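Local coordinates for reticulocyte-binding protein 2a (Plasmodium vivax, PDB 4Z8N) that probably binds a receptor on the red-cell surface through this helical erythrocyte-binding domain, helping the malaria parasite to invade reticulocytes, at residues Pro23-Met28 with Asp124-Phe129; Tyr30-Lys35 with Glu50-Ser55; Tyr37-Tyr40 with Ala44-Asn47. All blocks are in the same frame, centred on the assembly; numbering follows the deposited sequence.

Interaction 1: residues Pro23-Met28 with Asp124-Phe129; sequences PFYVQM and DRMSKF
A Met-aromatic contact between Tyr25 and Met126 joins the loop residue just ahead of helix 26-37 to helix 119-136 in the mainly helical erythrocyte-binding domain. Met126 enters from its helix with the chain extended beyond CG (chi2 169°, chi3 -165°), which carries the terminal methyl across to Tyr25. There CE lies over one face of the phenol ring, 3.8 Å from the ring centroid and displaced toward the rim. Its nearest ring atom is Tyr25 CG, 3.5 Å from Met126 CE, and the methyl also touches Tyr25 CB, so it sits over the root of the ring and away from the hydroxyl end. Met126 SD approaches the same ring obliquely, with 4.7 Å between the sulfur and the centroid. The two side chains cross at about a right angle.

Gln27 covers the thioether from another direction. Its chain bends at chi2 (96°), turning the amide so that its face lies over Met126 SD, with Gln27 CD and CB each 3.8 Å from the sulfur; these side chains, too, cross roughly perpendicularly. Met28 adds a second sulfur to the group, its SD meeting Met126 CE at 4.1 Å. The backbones come nearest at Gln27 and Met126, whose CA atoms are 6.7 Å apart. Around this core, Tyr25 also packs on Met119 and Tyr122, Gln27 on Thr123, and Met126 on Phe31. The side chain of Tyr25 lies about 8 Å from that of Glu120, a calcium ligand seen in a structure of this protein; the metal is not bound here.

The attraction is probably mainly dispersive: a polarisable thioether and its methyl CH groups meet the pi face of a phenol and the face of an amide, and the segments meet through apolar and sulfur contacts, with no polar bond between them.

Interaction 2: residues Tyr30-Lys35 with Glu50-Ser55; sequences YFAEIK and EAYNQS
Lys35 and Tyr52 both swing CG to the side opposite their own backbone N (chi1 -180° for the lysine), which sends the two side chains toward each other across the helix pair. Lys35 then runs straight to CD before bending at chi3 (-91°) and again at chi4, and these turns lay its last carbon on the aromatic face, the lysine crossing the tyrosine side chain at about a right angle. CE stands over the centre of the phenol ring, 3.5 Å from the centroid of Tyr52, in a CH-pi contact. The ammonium group is less centred: Lys35 NZ is 4.3 Å from that centroid, an off-centre cation-pi interaction, and lies nearest the CG-CD1 side of the ring.

Phe31 and Ala32 meet other parts of Tyr52. Phe31 CB packs against Tyr52 CE2 at 3.8 Å, and the carbonyl oxygen of Phe31 comes to the same carbon obliquely, at 3.7 Å. Ala32 adds a peripheral touch, its CB lying 4.3 Å from Tyr52 OH. The charge of Lys35 has a stronger partner in Asp49, with which NZ forms a salt bridge; this probably helps to keep the lysine end folded over the ring. Tyr48 OH hydrogen-bonds to the Phe31 carbonyl oxygen.

The segments of helices 26-37 and 42-69 run nearly antiparallel, at 156°, with axes 11.4 Å apart, a separation that Tyr52 and Lys35 bridge. The Phe31 ring leads away from Tyr52 toward helix 119-136, meeting Phe129 edge-to-face and packing on Ile133, while Tyr30 and Ile34 rest on helix 246-297.

Interaction 3: residues Tyr37-Tyr40 with Ala44-Asn47; sequences YITY and AKKN
Thr39 and Lys45 lie side by side with their side chains pointing the same way, and it is the aliphatic part of the lysine that makes the contact. Lys45 sets CG anti to the backbone N (chi1 176°) and bends at chi2 (79°), so that CD comes against Thr39 CA at 3.6 Å. Further along, Lys45 CE reaches Thr39 CB at 4.0 Å, with OG1 of the threonine equally near. At the base of the lysine, CB sits 3.6 Å from the carbonyl oxygen of Ile38. These contacts belong to the turn of a helical hairpin: Ile38 is the first residue to leave helical backbone angles after helix 26-37, and Ala44 and Lys45 lie in the opening turns of helix 42-69. Ile38 points toward helix 42-69, its CD1 resting 3.7 Å from the backbone oxygen of Ala44 and 4.4 Å from Ala44 CB. Leu137 touches Ile38, and Ser139 touches Ala44, from a neighbouring loop. Lys45 NZ forms a salt bridge with Asp49, a turn further along its own helix, and a weak hydrogen bond to the Lys35 carbonyl oxygen on helix 26-37.

How the interactions relate
From the N terminus, the chain reaches helix 26-37 through residues 23-25, turns, and returns along helix 42-69. Interaction 3 closes the shortest loop, at the turn between these helices. Interaction 2 closes a wider one further down the same hairpin, and interaction 1 encloses both by bringing helix 119-136 back to the start of helix 26-37. The three loops are therefore nested and none cross. Interactions 1 and 2 touch through Phe31 and Phe129, where helix 119-136 packs against the hairpin. Interactions 2 and 3 meet where Lys45 NZ reaches Lys35 O, whereas interactions 1 and 3 remain about 7 Å apart at their nearest atoms.

Interaction 1: residues Pro23-Met28 with Asp124-Phe129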
# COMPACT_ATOMS: atom_id res chain seq x y z
N PRO A 23 1.52 -5.75 -7.30
CA PRO A 23 0.98 -7.11 -7.38
C PRO A 23 -0.14 -7.43 -6.39
O PRO A 23 -0.33 -8.60 -6.06
CB PRO A 23 2.21 -7.96 -7.08
CG PRO A 23 2.94 -7.15 -6.06
CD PRO A 23 2.70 -5.69 -6.42
N PHE A 24 -0.83 -6.40 -5.90
CA PHE A 24 -2.06 -6.54 -5.11
C PHE A 24 -1.89 -7.17 -3.72
O PHE A 24 -2.38 -6.63 -2.73
CB PHE A 24 -3.10 -7.34 -5.92
CG PHE A 24 -3.25 -6.86 -7.33
CD1 PHE A 24 -3.86 -5.64 -7.61
CD2 PHE A 24 -2.78 -7.62 -8.39
CE1 PHE A 24 -4.00 -5.19 -8.91
CE2 PHE A 24 -2.91 -7.17 -9.70
CZ PHE A 24 -3.52 -5.96 -9.95
N TYR A 25 -1.23 -8.32 -3.65
CA TYR A 25 -0.98 -8.98 -2.36
C TYR A 25 0.51 -9.12 -2.10
O TYR A 25 1.28 -9.37 -3.03
CB TYR A 25 -1.64 -10.36 -2.31
CG TYR A 25 -3.15 -10.34 -2.16
CD1 TYR A 25 -3.97 -10.03 -3.24
CD2 TYR A 25 -3.75 -10.65 -0.95
CE1 TYR A 25 -5.34 -10.01 -3.10
CE2 TYR A 25 -5.12 -10.64 -0.80
CZ TYR A 25 -5.91 -10.32 -1.89
OH TYR A 25 -7.28 -10.31 -1.75
N VAL A 26 0.92 -8.97 -0.85
CA VAL A 26 2.34 -8.99 -0.51
C VAL A 26 2.94 -10.38 -0.71
O VAL A 26 4.13 -10.50 -1.02
CB VAL A 26 2.58 -8.51 0.94
CG1 VAL A 26 1.97 -9.48 1.95
CG2 VAL A 26 4.07 -8.31 1.20
N GLN A 27 2.13 -11.43 -0.56
CA GLN A 27 2.58 -12.80 -0.79
C GLN A 27 3.10 -12.98 -2.22
O GLN A 27 4.06 -13.71 -2.45
CB GLN A 27 1.45 -13.80 -0.52
CG GLN A 27 0.98 -13.87 0.93
CD GLN A 27 -0.25 -13.02 1.19
OE1 GLN A 27 -0.30 -11.85 0.81
NE2 GLN A 27 -1.24 -13.60 1.85
N MET A 28 2.45 -12.31 -3.17
CA MET A 28 2.82 -12.41 -4.58
C MET A 28 4.19 -11.79 -4.79
O MET A 28 4.99 -12.27 -5.60
CB MET A 28 1.77 -11.74 -5.47
CG MET A 28 0.36 -12.27 -5.25
SD MET A 28 0.18 -14.02 -5.67
CE MET A 28 0.11 -13.95 -7.45
N ASP A 124 -5.90 -18.22 0.81
CA ASP A 124 -5.79 -19.67 1.00
C ASP A 124 -4.88 -20.31 -0.04
O ASP A 124 -4.05 -21.16 0.28
CB ASP A 124 -7.17 -20.32 0.96
CG ASP A 124 -8.00 -20.01 2.20
OD1 ASP A 124 -7.51 -19.25 3.06
OD2 ASP A 124 -9.14 -20.52 2.29
N ARG A 125 -5.04 -19.89 -1.30
CA ARG A 125 -4.23 -20.44 -2.38
C ARG A 125 -2.77 -20.03 -2.26
O ARG A 125 -1.88 -20.82 -2.57
CB ARG A 125 -4.78 -20.00 -3.74
CG ARG A 125 -6.17 -20.52 -4.03
CD ARG A 125 -6.65 -19.97 -5.35
NE ARG A 125 -5.83 -20.46 -6.46
CZ ARG A 125 -5.92 -20.01 -7.70
NH1 ARG A 125 -6.78 -19.05 -8.00
NH2 ARG A 125 -5.14 -20.51 -8.65
N MET A 126 -2.54 -18.80 -1.83
CA MET A 126 -1.18 -18.32 -1.59
C MET A 126 -0.55 -19.11 -0.46
O MET A 126 0.63 -19.44 -0.50
CB MET A 126 -1.18 -16.82 -1.27
CG MET A 126 -1.75 -15.96 -2.38
SD MET A 126 -2.04 -14.25 -1.88
CE MET A 126 -3.09 -13.69 -3.21
N SER A 127 -1.35 -19.41 0.56
CA SER A 127 -0.89 -20.18 1.70
C SER A 127 -0.53 -21.60 1.27
O SER A 127 0.47 -22.16 1.73
CB SER A 127 -1.96 -20.21 2.79
OG SER A 127 -1.52 -20.95 3.92
N LYS A 128 -1.34 -22.17 0.38
CA LYS A 128 -1.11 -23.52 -0.13
C LYS A 128 0.19 -23.60 -0.93
O LYS A 128 0.95 -24.56 -0.80
CB LYS A 128 -2.29 -23.97 -0.99
CG LYS A 128 -3.44 -24.57 -0.20
CD LYS A 128 -4.72 -24.58 -1.01
CE LYS A 128 -5.91 -24.17 -0.16
NZ LYS A 128 -6.89 -23.34 -0.92
N PHE A 129 0.44 -22.59 -1.76
CA PHE A 129 1.67 -22.55 -2.54
C PHE A 129 2.89 -22.32 -1.65
O PHE A 129 3.96 -22.86 -1.91
CB PHE A 129 1.61 -21.47 -3.62
CG PHE A 129 2.85 -21.38 -4.46
CD1 PHE A 129 3.09 -22.30 -5.48
CD2 PHE A 129 3.79 -20.38 -4.25
CE1 PHE A 129 4.23 -22.23 -6.25
CE2 PHE A 129 4.94 -20.30 -5.02
CZ PHE A 129 5.16 -21.23 -6.02

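Interaction 2: residues Tyr30-Lys35 with Glu50-Ser55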
# COMPACT_ATOMS: atom_id res chain seq x y z
N TYR A 30 6.42 -11.70 -2.44
CA TYR A 30 7.30 -12.66 -1.78
C TYR A 30 7.67 -13.82 -2.71
O TYR A 30 8.83 -14.23 -2.78
CB TYR A 30 6.64 -13.18 -0.51
CG TYR A 30 7.34 -14.36 0.13
CD1 TYR A 30 8.48 -14.17 0.90
CD2 TYR A 30 6.86 -15.65 -0.03
CE1 TYR A 30 9.13 -15.24 1.49
CE2 TYR A 30 7.50 -16.73 0.55
CZ TYR A 30 8.63 -16.52 1.31
OH TYR A 30 9.27 -17.58 1.90
N PHE A 31 6.69 -14.34 -3.44
CA PHE A 31 6.92 -15.46 -4.34
C PHE A 31 7.86 -15.07 -5.47
O PHE A 31 8.64 -15.90 -5.96
CB PHE A 31 5.60 -15.98 -4.91
CG PHE A 31 4.68 -16.56 -3.87
CD1 PHE A 31 5.19 -17.21 -2.75
CD2 PHE A 31 3.30 -16.44 -4.00
CE1 PHE A 31 4.35 -17.74 -1.79
CE2 PHE A 31 2.45 -16.97 -3.04
CZ PHE A 31 2.98 -17.62 -1.93
N ALA A 32 7.80 -13.81 -5.89
CA ALA A 32 8.70 -13.30 -6.92
C ALA A 32 10.12 -13.20 -6.40
O ALA A 32 11.08 -13.45 -7.13
CB ALA A 32 8.22 -11.94 -7.42
N GLU A 33 10.26 -12.84 -5.12
CA GLU A 33 11.57 -12.73 -4.49
C GLU A 33 12.26 -14.08 -4.35
O GLU A 33 13.46 -14.20 -4.62
CB GLU A 33 11.45 -12.07 -3.11
CG GLU A 33 11.11 -10.59 -3.17
CD GLU A 33 12.15 -9.80 -3.94
OE1 GLU A 33 13.36 -10.09 -3.79
OE2 GLU A 33 11.76 -8.89 -4.70
N ILE A 34 11.50 -15.09 -3.94
CA ILE A 34 12.03 -16.44 -3.80
C ILE A 34 12.54 -16.95 -5.15
O ILE A 34 13.55 -17.66 -5.21
CB ILE A 34 10.96 -17.41 -3.25
CG1 ILE A 34 10.61 -17.05 -1.81
CG2 ILE A 34 11.44 -18.85 -3.31
CD1 ILE A 34 11.77 -17.19 -0.86
N LYS A 35 11.86 -16.56 -6.22
CA LYS A 35 12.18 -17.02 -7.56
C LYS A 35 13.65 -16.82 -7.94
O LYS A 35 14.28 -17.73 -8.46
CB LYS A 35 11.28 -16.34 -8.59
CG LYS A 35 11.54 -16.77 -10.02
CD LYS A 35 10.55 -16.14 -10.98
CE LYS A 35 9.32 -17.02 -11.17
NZ LYS A 35 9.52 -18.01 -12.27
N GLU A 50 8.71 -24.15 -12.24
CA GLU A 50 7.63 -24.98 -12.75
C GLU A 50 6.38 -24.84 -11.88
O GLU A 50 5.27 -24.70 -12.40
CB GLU A 50 8.06 -26.44 -12.82
CG GLU A 50 7.03 -27.38 -13.41
CD GLU A 50 7.51 -28.82 -13.47
OE1 GLU A 50 7.84 -29.38 -12.40
OE2 GLU A 50 7.56 -29.39 -14.58
N ALA A 51 6.57 -24.87 -10.57
CA ALA A 51 5.46 -24.75 -9.63
C ALA A 51 4.88 -23.33 -9.63
O ALA A 51 3.68 -23.14 -9.50
CB ALA A 51 5.91 -25.13 -8.23
N TYR A 52 5.76 -22.34 -9.79
CA TYR A 52 5.36 -20.94 -9.88
C TYR A 52 4.44 -20.71 -11.07
O TYR A 52 3.42 -20.02 -10.96
CB TYR A 52 6.59 -20.04 -9.98
CG TYR A 52 6.30 -18.55 -9.90
CD1 TYR A 52 5.94 -17.83 -11.03
CD2 TYR A 52 6.41 -17.87 -8.69
CE1 TYR A 52 5.68 -16.47 -10.96
CE2 TYR A 52 6.15 -16.51 -8.61
CZ TYR A 52 5.79 -15.82 -9.75
OH TYR A 52 5.53 -14.47 -9.68
N ASN A 53 4.80 -21.29 -12.21
CA ASN A 53 4.03 -21.12 -13.44
C ASN A 53 2.66 -21.78 -13.35
O ASN A 53 1.68 -21.28 -13.90
CB ASN A 53 4.82 -21.67 -14.63
CG ASN A 53 4.37 -21.08 -15.96
OD1 ASN A 53 3.19 -20.78 -16.16
ND2 ASN A 53 5.31 -20.90 -16.87
N GLN A 54 2.59 -22.91 -12.65
CA GLN A 54 1.35 -23.65 -12.54
C GLN A 54 0.38 -23.03 -11.53
O GLN A 54 -0.84 -23.09 -11.71
CB GLN A 54 1.62 -25.11 -12.15
CG GLN A 54 0.37 -25.97 -12.09
CD GLN A 54 0.67 -27.41 -11.70
OE1 GLN A 54 1.22 -27.68 -10.63
NE2 GLN A 54 0.29 -28.35 -12.57
N SER A 55 0.92 -22.43 -10.47
CA SER A 55 0.09 -21.95 -9.36
C SER A 55 -0.01 -20.43 -9.29
O SER A 55 -1.12 -19.87 -9.27
CB SER A 55 0.63 -22.48 -8.03
OG SER A 55 0.59 -23.89 -7.99

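Interaction 3: residues Tyr37-Tyr40 with Ala44-Asn47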
# COMPACT_ATOMS: atom_id res chain seq x y z
N TYR A 37 15.90 -15.76 -5.60
CA TYR A 37 16.65 -16.02 -4.38
C TYR A 37 17.44 -17.33 -4.51
O TYR A 37 18.63 -17.38 -4.19
CB TYR A 37 15.71 -16.08 -3.17
CG TYR A 37 16.40 -15.91 -1.83
CD1 TYR A 37 17.24 -16.90 -1.32
CD2 TYR A 37 16.19 -14.76 -1.06
CE1 TYR A 37 17.86 -16.74 -0.09
CE2 TYR A 37 16.81 -14.61 0.17
CZ TYR A 37 17.64 -15.60 0.65
OH TYR A 37 18.26 -15.45 1.87
N ILE A 38 16.76 -18.37 -4.97
CA ILE A 38 17.33 -19.72 -5.02
C ILE A 38 17.92 -20.08 -6.38
O ILE A 38 18.02 -21.26 -6.74
CB ILE A 38 16.27 -20.77 -4.66
CG1 ILE A 38 15.09 -20.69 -5.63
CG2 ILE A 38 15.80 -20.58 -3.23
CD1 ILE A 38 14.04 -21.77 -5.42
N THR A 39 18.33 -19.06 -7.13
CA THR A 39 18.78 -19.25 -8.51
C THR A 39 20.03 -20.13 -8.64
O THR A 39 20.30 -20.67 -9.71
CB THR A 39 19.06 -17.88 -9.19
OG1 THR A 39 19.53 -18.10 -10.53
CG2 THR A 39 20.10 -17.09 -8.41
N TYR A 40 20.78 -20.29 -7.56
CA TYR A 40 22.00 -21.08 -7.62
C TYR A 40 21.83 -22.48 -7.03
O TYR A 40 22.75 -23.30 -7.08
CB TYR A 40 23.15 -20.34 -6.92
CG TYR A 40 24.04 -19.62 -7.90
CD1 TYR A 40 23.77 -18.31 -8.28
CD2 TYR A 40 25.14 -20.25 -8.45
CE1 TYR A 40 24.58 -17.65 -9.18
CE2 TYR A 40 25.96 -19.60 -9.35
CZ TYR A 40 25.67 -18.30 -9.72
OH TYR A 40 26.49 -17.66 -10.61
N ALA A 44 16.30 -27.02 -7.23
CA ALA A 44 15.24 -26.30 -6.52
C ALA A 44 14.69 -25.17 -7.38
O ALA A 44 13.49 -24.90 -7.37
CB ALA A 44 15.76 -25.76 -5.19
N LYS A 45 15.57 -24.54 -8.15
CA LYS A 45 15.18 -23.44 -9.03
C LYS A 45 14.27 -23.92 -10.17
O LYS A 45 13.26 -23.28 -10.46
CB LYS A 45 16.41 -22.74 -9.61
CG LYS A 45 16.10 -21.64 -10.62
CD LYS A 45 15.69 -20.34 -9.93
CE LYS A 45 15.66 -19.16 -10.91
NZ LYS A 45 14.29 -18.85 -11.41
N LYS A 46 14.61 -25.04 -10.81
CA LYS A 46 13.80 -25.53 -11.93
C LYS A 46 12.44 -25.99 -11.43
O LYS A 46 11.42 -25.73 -12.07
CB LYS A 46 14.51 -26.65 -12.70
CG LYS A 46 15.55 -27.43 -11.94
CD LYS A 46 16.40 -28.35 -12.84
CE LYS A 46 17.40 -27.55 -13.68
NZ LYS A 46 18.45 -28.41 -14.29
N ASN A 47 12.43 -26.68 -10.29
CA ASN A 47 11.17 -27.11 -9.69
C ASN A 47 10.29 -25.93 -9.28
O ASN A 47 9.08 -25.96 -9.46
CB ASN A 47 11.42 -28.02 -8.49
CG ASN A 47 11.85 -29.42 -8.88
OD1 ASN A 47 11.48 -29.91 -9.95
ND2 ASN A 47 12.60 -30.08 -8.01